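Local coordinates for protein Rho guanine nucleotide exchange factor 11 (Homo sapiens, PDB 5JHH) that probably activates Rho-family GTPases by promoting exchange of bound GDP for GTP through its Dbl-homology domain, which is followed by a pleckstrin-homology domain, at residues L46-R51 against L157-L162; A35-T40 against E75-W80; P108-L113 against R202-Y207. All coordinates share one frame; numbering follows the deposited sequence.

Interaction 1: L46-R51 against L157-L162; sequences LIFYQR and LQLRDL
In the helical Dbl-homology (RhoGEF) domain, the phenyl ring of F48, near the C-terminal end of the long helix 18-54, packs against L159 and L162 at the short helical turn 159-162. L159 lies over one face of the ring: its CD2 sits 4.0 Å from the centroid of the F48 ring and only 13° off the ring normal, a CH-pi contact, while L159 CB comes to 3.8 Å from F48 CE1. The two side chains pass each other in opposite directions, so CB, CG and CD2 of L159 lie along the ring. The chi1 of L159, -174°, sets CG opposite the backbone N and swings CD2 over the phenyl face. From I47, the neighbour in sequence, CG2 lies over the opposite face, toward its rim, so that aliphatic groups flank the ring on both faces. L162 crosses F48 at about a right angle and brings CD1 to 4.0 Å from F48 CE2. All three side chains are buried, and broad, apolar residues suit a place where no hydrogen bond links the segments. This joins the first helix of the Dbl-homology bundle to the turn that precedes helix 165-182; A148 of helix 139-150 also touches F48, and M145 touches L159. Cutting F48 back to an alanine removes the ring, which would probably leave L159 CD2 and L162 CD1 facing a gap. The turn itself is tied by Q158 N, which donates to D161 OD2 at 2.8 Å, on the anti side of the carboxylate and 31° out of its plane.

Interaction 2: A35-T40 against E75-W80; sequences ASHLRT and EIHNSW
Helices 18-54 and 70-89 of the Dbl-homology bundle run nearly antiparallel here, the short axes of 35-40 and 75-80 crossing at -149° with a closest approach of 9.7 Å. L38 and H77 are the pair nearest in backbone, their CA atoms 6.4 Å apart. Between the helices two imidazoles form an edge-to-face (T-shaped) pair: the H37 ring turns its edge to the face of H77, with centroids 4.6 Å apart and planes at 66°. I76 CG2, from the same helix as H77, lies over the rim of the other face. H77 suits this buried place because both its nitrogens have acidic partners, ND1 bonding to E34 and NE2 to E166 of helix 165-182, which fix the ring's rotation; two carboxylates so close would probably favour a protonated, positively charged imidazole. L38 supplies the apolar share: with CG anti to the backbone N (chi1 -174°), its branched end reaches the other helix, where CD2 rests 3.7 Å from N78 CA and 3.9 Å from N78 OD1, the two side chains crossing at a slant. S36 OG hydrogen-bonds an acidic side chain of the other protein's chain, consistent with an exchange-factor surface. The N78 amide bonds both ways, OD1 weakly to R42 NH1 of helix 18-54 and ND2 to E75 OE1 at 3.2 Å, on the carboxylate's syn side and tilted from its plane.

Interaction 3: P108-L113 against R202-Y207; sequences PAREEL and REILKY
One face of the R110 guanidinium is covered by the aliphatic part of E203, whose CB stands 3.7 Å above the plane over the centre of the group and whose CG lies 3.5 Å from R110 NH2. This contact belongs to the Dbl-homology helical bundle, where helices 107-121 and 189-227 run roughly parallel, the short axes at 29° and 10.4 Å apart at closest approach. Although the charges are opposite, the guanidinium meets methylenes and not the carboxylate: E203 bends at chi2 (50°), leaving OE2 5.1 Å from R110 NH2, while OE1 forms a salt bridge with K206 NZ, its hydrogen bond weak. The polar end of R110 is held by Q200 at NH1 and Q114 at NE, so arginine suits the place by joining a long aliphatic stem to a head with several donors. Extended from CG to NE, that stem slides past I204, with R110 CG 3.8 Å from I204 CG1. Farther inside, where F105 touches both I204 and L113, the contact becomes wholly apolar. The branched isoleucine spans the two zones, CG1 and CD1 both lying by the arginine stem and CD1 going on to the leucine: I204 CD1 meets L113 CD2 at 4.1 Å, the two side chains crossing at about a right angle.

All three contacts lie within the Dbl-homology domain and are made between helices, except that one side of interaction 1 is a loop ending in a short helical turn. Interactions 1 and 2 share helix 18-54; their centres are 16 Å apart and they touch where T40 packs on the backbone of L162. Interactions 2 and 3, centres 17 Å apart, meet through I76, which packs on E112 and L113. Interactions 1 and 3 do not touch, their nearest atoms being about 14 Å apart. Along the chain interaction 1 crosses both others, while 2 and 3 are in series. Together they link helix 18-54 to helix 189-227, which leads toward the pleckstrin-homology domain, by way of helices 70-89 and 107-121.

Interaction 1: L46-R51 against L157-L162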
loop_
_atom_site.group_PDB
_atom_site.type_symbol
_atom_site.label_atom_id
_atom_site.label_comp_id
_atom_site.label_asym_id
_atom_site.label_seq_id
_atom_site.Cartn_x
_atom_site.Cartn_y
_atom_site.Cartn_z
ATOM N N LEU A 46 -15.308 -3.918 20.841
ATOM C CA LEU A 46 -16.512 -4.381 21.422
ATOM C C LEU A 46 -17.107 -5.507 20.577
ATOM O O LEU A 46 -17.548 -6.481 21.127
ATOM C CB LEU A 46 -17.490 -3.207 21.581
ATOM C CG LEU A 46 -18.994 -3.560 21.649
ATOM C CD1 LEU A 46 -19.365 -4.089 23.039
ATOM C CD2 LEU A 46 -19.880 -2.376 21.225
ATOM N N ILE A 47 -17.156 -5.371 19.254
ATOM C CA ILE A 47 -17.859 -6.357 18.440
ATOM C C ILE A 47 -17.008 -7.619 18.238
ATOM O O ILE A 47 -17.567 -8.715 18.125
ATOM C CB ILE A 47 -18.242 -5.802 17.056
ATOM C CG1 ILE A 47 -19.176 -4.593 17.174
ATOM C CG2 ILE A 47 -18.915 -6.861 16.202
ATOM C CD1 ILE A 47 -20.454 -4.853 17.931
ATOM N N PHE A 48 -15.677 -7.476 18.206
ATOM C CA PHE A 48 -14.828 -8.598 17.882
ATOM C C PHE A 48 -13.984 -9.055 19.065
ATOM O O PHE A 48 -14.166 -10.157 19.592
ATOM C CB PHE A 48 -13.962 -8.265 16.678
ATOM C CG PHE A 48 -14.748 -8.052 15.395
ATOM C CD1 PHE A 48 -15.169 -9.120 14.641
ATOM C CD2 PHE A 48 -15.125 -6.792 15.001
ATOM C CE1 PHE A 48 -15.914 -8.932 13.495
ATOM C CE2 PHE A 48 -15.819 -6.587 13.815
ATOM C CZ PHE A 48 -16.250 -7.662 13.081
ATOM N N TYR A 49 -13.041 -8.221 19.462
ATOM C CA TYR A 49 -12.008 -8.612 20.402
ATOM C C TYR A 49 -12.557 -9.135 21.712
ATOM O O TYR A 49 -12.254 -10.262 22.103
ATOM C CB TYR A 49 -11.042 -7.446 20.685
ATOM C CG TYR A 49 -10.012 -7.800 21.728
ATOM C CD1 TYR A 49 -9.109 -8.812 21.525
ATOM C CD2 TYR A 49 -9.980 -7.129 22.946
ATOM C CE1 TYR A 49 -8.171 -9.168 22.510
ATOM C CE2 TYR A 49 -9.066 -7.451 23.932
ATOM C CZ TYR A 49 -8.157 -8.465 23.705
ATOM O OH TYR A 49 -7.256 -8.747 24.673
ATOM N N GLN A 50 -13.408 -8.347 22.351
ATOM C CA GLN A 50 -13.944 -8.714 23.680
ATOM C C GLN A 50 -14.834 -9.922 23.629
ATOM O O GLN A 50 -14.798 -10.750 24.535
ATOM C CB GLN A 50 -14.723 -7.584 24.318
ATOM C CG GLN A 50 -13.878 -6.353 24.577
ATOM C CD GLN A 50 -12.819 -6.546 25.629
ATOM O OE1 GLN A 50 -12.914 -7.415 26.482
ATOM N NE2 GLN A 50 -11.772 -5.739 25.551
ATOM N N ARG A 51 -15.579 -10.072 22.542
ATOM C CA ARG A 51 -16.418 -11.252 22.393
ATOM C C ARG A 51 -15.598 -12.491 22.060
ATOM O O ARG A 51 -15.883 -13.588 22.556
ATOM C CB ARG A 51 -17.500 -11.036 21.366
ATOM C CG ARG A 51 -18.529 -9.960 21.726
ATOM C CD ARG A 51 -19.667 -9.936 20.708
ATOM N NE ARG A 51 -20.288 -11.268 20.649
ATOM C CZ ARG A 51 -20.820 -11.852 19.569
ATOM N NH1 ARG A 51 -20.833 -11.244 18.373
ATOM N NH2 ARG A 51 -21.326 -13.081 19.692
ATOM N N LEU A 157 -18.936 -3.616 6.681
ATOM C CA LEU A 157 -17.606 -4.132 6.415
ATOM C C LEU A 157 -17.282 -5.384 7.229
ATOM O O LEU A 157 -17.952 -5.706 8.205
ATOM C CB LEU A 157 -16.604 -3.064 6.718
ATOM C CG LEU A 157 -16.730 -1.892 5.752
ATOM C CD1 LEU A 157 -15.853 -0.780 6.315
ATOM C CD2 LEU A 157 -16.338 -2.338 4.332
ATOM N N GLN A 158 -16.237 -6.073 6.813
ATOM C CA GLN A 158 -15.750 -7.245 7.507
ATOM C C GLN A 158 -14.584 -6.897 8.381
ATOM O O GLN A 158 -14.023 -5.825 8.283
ATOM C CB GLN A 158 -15.337 -8.316 6.513
ATOM C CG GLN A 158 -16.493 -8.786 5.655
ATOM C CD GLN A 158 -15.991 -9.649 4.545
ATOM O OE1 GLN A 158 -16.032 -9.257 3.387
ATOM N NE2 GLN A 158 -15.423 -10.788 4.899
ATOM N N LEU A 159 -14.251 -7.810 9.265
ATOM C CA LEU A 159 -13.174 -7.611 10.204
ATOM C C LEU A 159 -11.878 -7.265 9.488
ATOM O O LEU A 159 -11.220 -6.305 9.851
ATOM C CB LEU A 159 -13.014 -8.856 11.060
ATOM C CG LEU A 159 -12.040 -8.925 12.246
ATOM C CD1 LEU A 159 -10.759 -9.575 11.802
ATOM C CD2 LEU A 159 -11.745 -7.632 12.961
ATOM N N ARG A 160 -11.562 -7.975 8.415
ATOM C CA ARG A 160 -10.362 -7.663 7.650
ATOM C C ARG A 160 -10.397 -6.266 7.032
ATOM O O ARG A 160 -9.353 -5.682 6.818
ATOM C CB ARG A 160 -10.024 -8.748 6.602
ATOM C CG ARG A 160 -11.115 -9.169 5.583
ATOM C CD ARG A 160 -10.468 -9.800 4.321
ATOM N NE ARG A 160 -9.113 -9.229 4.077
ATOM C CZ ARG A 160 -7.947 -9.872 4.229
ATOM N NH1 ARG A 160 -6.808 -9.207 4.082
ATOM N NH2 ARG A 160 -7.914 -11.173 4.526
ATOM N N ASP A 161 -11.587 -5.701 6.843
ATOM C CA ASP A 161 -11.715 -4.392 6.263
ATOM C C ASP A 161 -11.599 -3.339 7.338
ATOM O O ASP A 161 -11.403 -2.184 7.001
ATOM C CB ASP A 161 -13.075 -4.181 5.501
ATOM C CG ASP A 161 -13.422 -5.315 4.514
ATOM O OD1 ASP A 161 -12.523 -5.790 3.729
ATOM O OD2 ASP A 161 -14.641 -5.726 4.509
ATOM N N LEU A 162 -11.795 -3.682 8.611
ATOM C CA LEU A 162 -11.796 -2.682 9.699
ATOM C C LEU A 162 -10.460 -2.636 10.450
ATOM O O LEU A 162 -10.008 -1.595 10.941
ATOM C CB LEU A 162 -12.891 -3.052 10.699
ATOM C CG LEU A 162 -14.325 -3.012 10.169
ATOM C CD1 LEU A 162 -15.308 -3.795 11.008
ATOM C CD2 LEU A 162 -14.804 -1.559 10.052
#

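Interaction 2: A35-T40 against E75-W80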
loop_
_atom_site.group_PDB
_atom_site.type_symbol
_atom_site.label_atom_id
_atom_site.label_comp_id
_atom_site.label_asym_id
_atom_site.label_seq_id
_atom_site.Cartn_x
_atom_site.Cartn_y
_atom_site.Cartn_z
ATOM N N ALA A 35 -11.875 11.373 15.733
ATOM C CA ALA A 35 -12.926 10.827 16.560
ATOM C C ALA A 35 -13.534 9.620 15.828
ATOM O O ALA A 35 -13.880 8.570 16.395
ATOM C CB ALA A 35 -14.002 11.896 16.821
ATOM N N SER A 36 -13.673 9.770 14.535
ATOM C CA SER A 36 -14.233 8.705 13.767
ATOM C C SER A 36 -13.327 7.450 13.847
ATOM O O SER A 36 -13.771 6.334 13.943
ATOM C CB SER A 36 -14.381 9.153 12.346
ATOM O OG SER A 36 -14.995 8.082 11.735
ATOM N N HIS A 37 -12.026 7.670 13.841
ATOM C CA HIS A 37 -11.105 6.559 13.850
ATOM C C HIS A 37 -11.162 5.828 15.177
ATOM O O HIS A 37 -11.266 4.615 15.259
ATOM C CB HIS A 37 -9.697 7.032 13.534
ATOM C CG HIS A 37 -8.711 5.941 13.613
ATOM N ND1 HIS A 37 -7.832 5.818 14.667
ATOM C CD2 HIS A 37 -8.541 4.851 12.847
ATOM C CE1 HIS A 37 -7.139 4.707 14.523
ATOM N NE2 HIS A 37 -7.571 4.096 13.440
ATOM N N LEU A 38 -11.177 6.597 16.222
ATOM C CA LEU A 38 -11.419 6.082 17.546
ATOM C C LEU A 38 -12.669 5.245 17.587
ATOM O O LEU A 38 -12.707 4.194 18.212
ATOM C CB LEU A 38 -11.482 7.233 18.519
ATOM C CG LEU A 38 -11.591 6.922 20.003
ATOM C CD1 LEU A 38 -10.566 5.885 20.441
ATOM C CD2 LEU A 38 -11.385 8.210 20.788
ATOM N N ARG A 39 -13.704 5.685 16.893
ATOM C CA ARG A 39 -14.940 4.914 16.864
ATOM C C ARG A 39 -14.668 3.538 16.291
ATOM O O ARG A 39 -15.079 2.521 16.865
ATOM C CB ARG A 39 -16.011 5.626 16.043
ATOM C CG ARG A 39 -17.429 5.117 16.281
ATOM C CD ARG A 39 -18.282 5.226 15.012
ATOM N NE ARG A 39 -19.258 4.152 14.942
ATOM C CZ ARG A 39 -19.207 3.139 14.083
ATOM N NH1 ARG A 39 -20.139 2.229 14.116
ATOM N NH2 ARG A 39 -18.243 3.042 13.177
ATOM N N THR A 40 -13.930 3.497 15.186
ATOM C CA THR A 40 -13.643 2.242 14.543
ATOM C C THR A 40 -12.842 1.316 15.442
ATOM O O THR A 40 -13.076 0.122 15.471
ATOM C CB THR A 40 -12.873 2.472 13.252
ATOM O OG1 THR A 40 -13.656 3.275 12.393
ATOM C CG2 THR A 40 -12.574 1.188 12.528
ATOM N N GLU A 75 -6.112 3.908 23.751
ATOM C CA GLU A 75 -5.687 5.008 24.608
ATOM C C GLU A 75 -4.703 6.025 23.934
ATOM O O GLU A 75 -4.804 7.219 24.128
ATOM C CB GLU A 75 -5.121 4.429 25.889
ATOM C CG GLU A 75 -4.786 5.455 26.978
ATOM C CD GLU A 75 -5.885 6.483 27.211
ATOM O OE1 GLU A 75 -7.092 6.172 27.031
ATOM O OE2 GLU A 75 -5.510 7.626 27.539
ATOM N N ILE A 76 -3.805 5.564 23.084
ATOM C CA ILE A 76 -3.047 6.465 22.244
ATOM C C ILE A 76 -3.971 7.486 21.594
ATOM O O ILE A 76 -3.664 8.696 21.553
ATOM C CB ILE A 76 -2.388 5.744 21.049
ATOM C CG1 ILE A 76 -1.241 4.830 21.452
ATOM C CG2 ILE A 76 -1.925 6.715 19.970
ATOM C CD1 ILE A 76 -0.130 5.497 22.136
ATOM N N HIS A 77 -5.018 6.992 20.945
ATOM C CA HIS A 77 -5.890 7.882 20.177
ATOM C C HIS A 77 -6.920 8.634 21.023
ATOM O O HIS A 77 -7.309 9.751 20.668
ATOM C CB HIS A 77 -6.591 7.162 19.028
ATOM C CG HIS A 77 -5.680 6.775 17.925
ATOM N ND1 HIS A 77 -5.329 7.638 16.918
ATOM C CD2 HIS A 77 -5.043 5.610 17.660
ATOM C CE1 HIS A 77 -4.513 7.029 16.084
ATOM N NE2 HIS A 77 -4.308 5.805 16.523
ATOM N N ASN A 78 -7.391 8.024 22.088
ATOM C CA ASN A 78 -8.369 8.662 22.944
ATOM C C ASN A 78 -7.745 9.860 23.669
ATOM O O ASN A 78 -8.309 10.939 23.669
ATOM C CB ASN A 78 -8.856 7.648 23.945
ATOM C CG ASN A 78 -9.846 8.218 24.948
ATOM O OD1 ASN A 78 -10.948 8.616 24.606
ATOM N ND2 ASN A 78 -9.450 8.221 26.199
ATOM N N SER A 79 -6.550 9.684 24.202
ATOM C CA SER A 79 -5.870 10.767 24.866
ATOM C C SER A 79 -5.737 11.929 23.910
ATOM O O SER A 79 -6.090 13.041 24.230
ATOM C CB SER A 79 -4.507 10.329 25.416
ATOM O OG SER A 79 -3.610 9.936 24.373
ATOM N N TRP A 80 -5.265 11.673 22.706
ATOM C CA TRP A 80 -5.103 12.746 21.739
ATOM C C TRP A 80 -6.459 13.380 21.414
ATOM O O TRP A 80 -6.623 14.596 21.377
ATOM C CB TRP A 80 -4.441 12.226 20.450
ATOM C CG TRP A 80 -3.794 13.286 19.649
ATOM C CD1 TRP A 80 -3.102 14.339 20.142
ATOM C CD2 TRP A 80 -3.721 13.392 18.212
ATOM N NE1 TRP A 80 -2.613 15.105 19.120
ATOM C CE2 TRP A 80 -2.991 14.558 17.925
ATOM C CE3 TRP A 80 -4.259 12.646 17.142
ATOM C CZ2 TRP A 80 -2.714 14.975 16.604
ATOM C CZ3 TRP A 80 -4.001 13.041 15.851
ATOM C CH2 TRP A 80 -3.224 14.214 15.585
#

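Interaction 3: P108-L113 against R202-Y207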
loop_
_atom_site.group_PDB
_atom_site.type_symbol
_atom_site.label_atom_id
_atom_site.label_comp_id
_atom_site.label_asym_id
_atom_site.label_seq_id
_atom_site.Cartn_x
_atom_site.Cartn_y
_atom_site.Cartn_z
ATOM N N PRO A 108 9.050 11.609 22.807
ATOM C CA PRO A 108 8.575 10.423 23.452
ATOM C C PRO A 108 7.258 9.939 22.836
ATOM O O PRO A 108 7.041 8.733 22.768
ATOM C CB PRO A 108 8.368 10.872 24.899
ATOM C CG PRO A 108 9.454 11.901 25.102
ATOM C CD PRO A 108 9.407 12.667 23.787
ATOM N N ALA A 109 6.427 10.873 22.401
ATOM C CA ALA A 109 5.091 10.582 21.989
ATOM C C ALA A 109 5.137 9.861 20.663
ATOM O O ALA A 109 4.333 8.992 20.402
ATOM C CB ALA A 109 4.260 11.843 21.854
ATOM N N ARG A 110 6.141 10.205 19.872
ATOM C CA ARG A 110 6.411 9.510 18.626
ATOM C C ARG A 110 6.896 8.088 18.892
ATOM O O ARG A 110 6.446 7.147 18.239
ATOM C CB ARG A 110 7.435 10.234 17.778
ATOM C CG ARG A 110 8.194 9.268 16.879
ATOM C CD ARG A 110 8.984 9.876 15.740
ATOM N NE ARG A 110 9.635 8.787 15.051
ATOM C CZ ARG A 110 10.858 8.832 14.526
ATOM N NH1 ARG A 110 11.534 9.961 14.453
ATOM N NH2 ARG A 110 11.384 7.741 14.022
ATOM N N GLU A 111 7.817 7.929 19.828
ATOM C CA GLU A 111 8.354 6.609 20.110
ATOM C C GLU A 111 7.197 5.679 20.505
ATOM O O GLU A 111 7.107 4.551 20.010
ATOM C CB GLU A 111 9.394 6.659 21.243
ATOM C CG GLU A 111 10.639 7.482 20.942
ATOM C CD GLU A 111 11.446 6.898 19.818
ATOM O OE1 GLU A 111 11.517 5.648 19.718
ATOM O OE2 GLU A 111 11.973 7.654 19.012
ATOM N N GLU A 112 6.347 6.162 21.409
ATOM C CA GLU A 112 5.204 5.395 21.897
ATOM C C GLU A 112 4.252 5.006 20.755
ATOM O O GLU A 112 3.922 3.819 20.612
ATOM C CB GLU A 112 4.467 6.175 22.974
ATOM C CG GLU A 112 3.220 5.496 23.490
ATOM C CD GLU A 112 2.467 6.310 24.559
ATOM O OE1 GLU A 112 2.404 7.570 24.474
ATOM O OE2 GLU A 112 1.900 5.683 25.491
ATOM N N LEU A 113 3.903 5.967 19.890
ATOM C CA LEU A 113 2.937 5.732 18.821
ATOM C C LEU A 113 3.476 4.734 17.817
ATOM O O LEU A 113 2.764 3.800 17.426
ATOM C CB LEU A 113 2.581 7.015 18.097
ATOM C CG LEU A 113 1.759 6.865 16.814
ATOM C CD1 LEU A 113 0.444 6.091 16.930
ATOM C CD2 LEU A 113 1.425 8.245 16.317
ATOM N N ARG A 202 6.073 11.056 8.838
ATOM C CA ARG A 202 6.680 10.242 7.782
ATOM C C ARG A 202 7.598 9.169 8.317
ATOM O O ARG A 202 7.607 8.020 7.844
ATOM C CB ARG A 202 7.439 11.105 6.798
ATOM C CG ARG A 202 6.464 11.835 5.883
ATOM C CD ARG A 202 7.182 12.604 4.781
ATOM N NE ARG A 202 6.233 13.392 4.028
ATOM C CZ ARG A 202 6.370 14.693 3.756
ATOM N NH1 ARG A 202 7.448 15.372 4.148
ATOM N NH2 ARG A 202 5.421 15.311 3.061
ATOM N N GLU A 203 8.375 9.572 9.292
ATOM C CA GLU A 203 9.351 8.707 9.966
ATOM C C GLU A 203 8.641 7.572 10.728
ATOM O O GLU A 203 9.051 6.423 10.733
ATOM C CB GLU A 203 10.134 9.596 10.918
ATOM C CG GLU A 203 11.622 9.395 10.903
ATOM C CD GLU A 203 12.262 9.410 9.542
ATOM O OE1 GLU A 203 12.192 10.455 8.879
ATOM O OE2 GLU A 203 12.873 8.368 9.182
ATOM N N ILE A 204 7.494 7.901 11.288
ATOM C CA ILE A 204 6.692 6.906 11.954
ATOM C C ILE A 204 6.193 5.913 10.925
ATOM O O ILE A 204 6.166 4.729 11.169
ATOM C CB ILE A 204 5.511 7.590 12.661
ATOM C CG1 ILE A 204 6.006 8.275 13.928
ATOM C CG2 ILE A 204 4.412 6.620 12.943
ATOM C CD1 ILE A 204 4.952 9.207 14.502
ATOM N N LEU A 205 5.765 6.386 9.778
ATOM C CA LEU A 205 5.313 5.462 8.727
ATOM C C LEU A 205 6.436 4.567 8.225
ATOM O O LEU A 205 6.232 3.375 7.924
ATOM C CB LEU A 205 4.711 6.239 7.558
ATOM C CG LEU A 205 3.349 6.841 7.912
ATOM C CD1 LEU A 205 2.952 8.005 7.016
ATOM C CD2 LEU A 205 2.253 5.786 7.880
ATOM N N LYS A 206 7.639 5.116 8.164
ATOM C CA LYS A 206 8.775 4.320 7.736
ATOM C C LYS A 206 9.083 3.238 8.740
ATOM O O LYS A 206 9.436 2.110 8.345
ATOM C CB LYS A 206 10.010 5.190 7.508
ATOM C CG LYS A 206 9.952 6.008 6.217
ATOM C CD LYS A 206 11.214 6.872 6.109
ATOM C CE LYS A 206 10.933 8.290 5.613
ATOM N NZ LYS A 206 12.095 9.206 5.783
ATOM N N TYR A 207 8.911 3.565 10.007
ATOM C CA TYR A 207 9.133 2.609 11.074
ATOM C C TYR A 207 8.103 1.481 11.023
ATOM O O TYR A 207 8.455 0.319 11.123
ATOM C CB TYR A 207 9.062 3.341 12.425
ATOM C CG TYR A 207 9.281 2.499 13.657
ATOM C CD1 TYR A 207 8.285 1.671 14.120
ATOM C CD2 TYR A 207 10.457 2.579 14.404
ATOM C CE1 TYR A 207 8.474 0.901 15.257
ATOM C CE2 TYR A 207 10.641 1.818 15.562
ATOM C CZ TYR A 207 9.643 0.981 15.963
ATOM O OH TYR A 207 9.734 0.168 17.054
#